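Local coordinates for protein rifin (Plasmodium falciparum, PDB 7JZK) that is a variant surface antigen of the malaria parasite whose V2 domain, the part described here, binds the LAIR1 ectodomain of an antibody, at residues T70-S75 against V106-A111. Residues are numbered along the deposited sequence; the frame is centred on the assembly and turned at random.
Sequences TQMTAS and VKQKDA
Q108 reaches across to helix 61-75 and sets its amide against two consecutive side chains, those of M72 and T73, a compact example of one polar group joining two helices that do not pack backbone to backbone. Its NE2 donates to OG1 of T73 over 2.8 Å, with the hydroxyl lying close to the amide plane, yet the bond is well bent, at 134° about the hydrogen. The carbonyl end of the amide crosses the thioether of M72 at a slant: OE1 of Q108 is 3.4 Å from SD of M72, and CD of Q108 comes within 3.8 Å of M72 CG, contacts of van der Waals type. The reach depends on chain shape. Q108 has CG anti to the backbone N (chi1 171°) and stays extended beyond it, which lets it reach T73 although the nearest CA atoms, those of T73 and Q108, are 8.8 Å apart. In T73 the hydroxyl takes the position beside the backbone N (chi1 -62°), from which it meets the amide.

Partners beyond the two segments grip the same amide. OE1 of Q108 accepts a hydrogen bond from NE of R92, on helix 86-94, whereas NE2 has a further, weak bond to D69 OD2; with both ends engaged, the flip of the amide is probably fixed. M72, buried, also packs on F88 and R92, so helix 86-94 braces both the thioether and the glutamine. Q108 also packs on Y45 of the LAIR1 chain. The glutamine is the first helical residue after K107, which occupies the N-cap position. One glutamine amide thus joins the start of helix 108-126 to the last turn of helix 61-75 in the helical V2 domain of a RIFIN, where Q108 also touches the LAIR1 chain.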
loop_
_atom_site.group_PDB
_atom_site.type_symbol
_atom_site.label_atom_id
_atom_site.label_comp_id
_atom_site.label_asym_id
_atom_site.label_seq_id
_atom_site.Cartn_x
_atom_site.Cartn_y
_atom_site.Cartn_z
ATOM N N THR B 70 -1.728 -1.581 -7.680
ATOM C CA THR B 70 -0.316 -1.541 -8.028
ATOM C C THR B 70 0.304 -0.226 -7.565
ATOM O O THR B 70 1.388 -0.212 -6.959
ATOM C CB THR B 70 -0.188 -1.714 -9.554
ATOM O OG1 THR B 70 -0.827 -2.940 -9.941
ATOM C CG2 THR B 70 1.260 -1.812 -9.961
ATOM N N GLN B 71 -0.410 0.878 -7.730
ATOM C CA GLN B 71 0.094 2.206 -7.300
ATOM C C GLN B 71 0.197 2.275 -5.774
ATOM O O GLN B 71 1.195 2.792 -5.290
ATOM C CB GLN B 71 -0.795 3.304 -7.877
ATOM C CG GLN B 71 -0.284 4.715 -7.661
ATOM C CD GLN B 71 -0.903 5.649 -8.666
ATOM O OE1 GLN B 71 -0.806 5.446 -9.871
ATOM N NE2 GLN B 71 -1.549 6.687 -8.174
ATOM N N MET B 72 -0.808 1.764 -5.062
ATOM C CA MET B 72 -0.775 1.786 -3.598
ATOM C C MET B 72 0.392 0.967 -3.072
ATOM O O MET B 72 1.061 1.370 -2.114
ATOM C CB MET B 72 -2.092 1.263 -3.018
ATOM C CG MET B 72 -2.195 1.311 -1.495
ATOM S SD MET B 72 -3.874 0.976 -0.886
ATOM C CE MET B 72 -4.613 2.541 -1.384
ATOM N N THR B 73 0.644 -0.203 -3.663
ATOM C CA THR B 73 1.805 -0.959 -3.211
ATOM C C THR B 73 3.089 -0.190 -3.501
ATOM O O THR B 73 4.024 -0.191 -2.683
ATOM C CB THR B 73 1.828 -2.353 -3.848
ATOM O OG1 THR B 73 0.653 -3.065 -3.435
ATOM C CG2 THR B 73 3.063 -3.158 -3.394
ATOM N N ALA B 74 3.132 0.527 -4.627
ATOM C CA ALA B 74 4.372 1.210 -5.000
ATOM C C ALA B 74 4.626 2.522 -4.254
ATOM O O ALA B 74 5.792 2.915 -4.100
ATOM C CB ALA B 74 4.390 1.472 -6.501
ATOM N N SER B 75 3.590 3.232 -3.802
ATOM C CA SER B 75 3.792 4.573 -3.256
ATOM C C SER B 75 3.604 4.664 -1.742
ATOM O O SER B 75 3.704 5.768 -1.185
ATOM C CB SER B 75 2.880 5.591 -3.966
ATOM O OG SER B 75 1.561 5.112 -4.146
ATOM N N VAL B 106 -6.462 -9.261 5.474
ATOM C CA VAL B 106 -7.341 -8.591 4.522
ATOM C C VAL B 106 -6.496 -8.183 3.317
ATOM O O VAL B 106 -5.592 -7.348 3.440
ATOM C CB VAL B 106 -8.041 -7.391 5.167
ATOM C CG1 VAL B 106 -8.943 -6.707 4.187
ATOM C CG2 VAL B 106 -8.817 -7.840 6.422
ATOM N N LYS B 107 -6.761 -8.773 2.157
ATOM C CA LYS B 107 -5.982 -8.439 0.974
ATOM C C LYS B 107 -6.396 -7.102 0.403
ATOM O O LYS B 107 -7.583 -6.805 0.268
ATOM C CB LYS B 107 -6.135 -9.523 -0.084
ATOM C CG LYS B 107 -5.426 -10.791 0.278
ATOM C CD LYS B 107 -6.127 -12.016 -0.285
ATOM C CE LYS B 107 -5.482 -13.270 0.270
ATOM N NZ LYS B 107 -4.337 -13.641 -0.585
ATOM N N GLN B 108 -5.380 -6.313 0.065
ATOM C CA GLN B 108 -5.542 -4.942 -0.399
ATOM C C GLN B 108 -6.307 -4.882 -1.714
ATOM O O GLN B 108 -7.237 -4.094 -1.867
ATOM C CB GLN B 108 -4.146 -4.319 -0.536
ATOM C CG GLN B 108 -4.054 -2.959 -1.202
ATOM C CD GLN B 108 -2.621 -2.417 -1.215
ATOM O OE1 GLN B 108 -2.139 -1.853 -0.240
ATOM N NE2 GLN B 108 -1.906 -2.679 -2.309
ATOM N N LYS B 109 -5.958 -5.747 -2.659
ATOM C CA LYS B 109 -6.602 -5.759 -3.971
ATOM C C LYS B 109 -8.103 -5.978 -3.840
ATOM O O LYS B 109 -8.891 -5.318 -4.502
ATOM C CB LYS B 109 -5.983 -6.871 -4.839
ATOM C CG LYS B 109 -6.045 -6.699 -6.355
ATOM C CD LYS B 109 -5.099 -7.698 -7.021
ATOM C CE LYS B 109 -5.003 -7.516 -8.525
ATOM N NZ LYS B 109 -4.103 -8.546 -9.122
ATOM N N ASP B 110 -8.515 -6.888 -2.970
ATOM C CA ASP B 110 -9.930 -7.183 -2.767
ATOM C C ASP B 110 -10.677 -6.006 -2.148
ATOM O O ASP B 110 -11.763 -5.648 -2.601
ATOM C CB ASP B 110 -10.047 -8.463 -1.921
ATOM C CG ASP B 110 -9.384 -9.658 -2.623
ATOM O OD1 ASP B 110 -9.278 -9.616 -3.871
ATOM O OD2 ASP B 110 -8.882 -10.592 -1.962
ATOM N N ALA B 111 -10.103 -5.364 -1.141
ATOM C CA ALA B 111 -10.762 -4.209 -0.533
ATOM C C ALA B 111 -10.866 -3.060 -1.540
ATOM O O ALA B 111 -11.890 -2.385 -1.634
ATOM C CB ALA B 111 -10.001 -3.781 0.734
#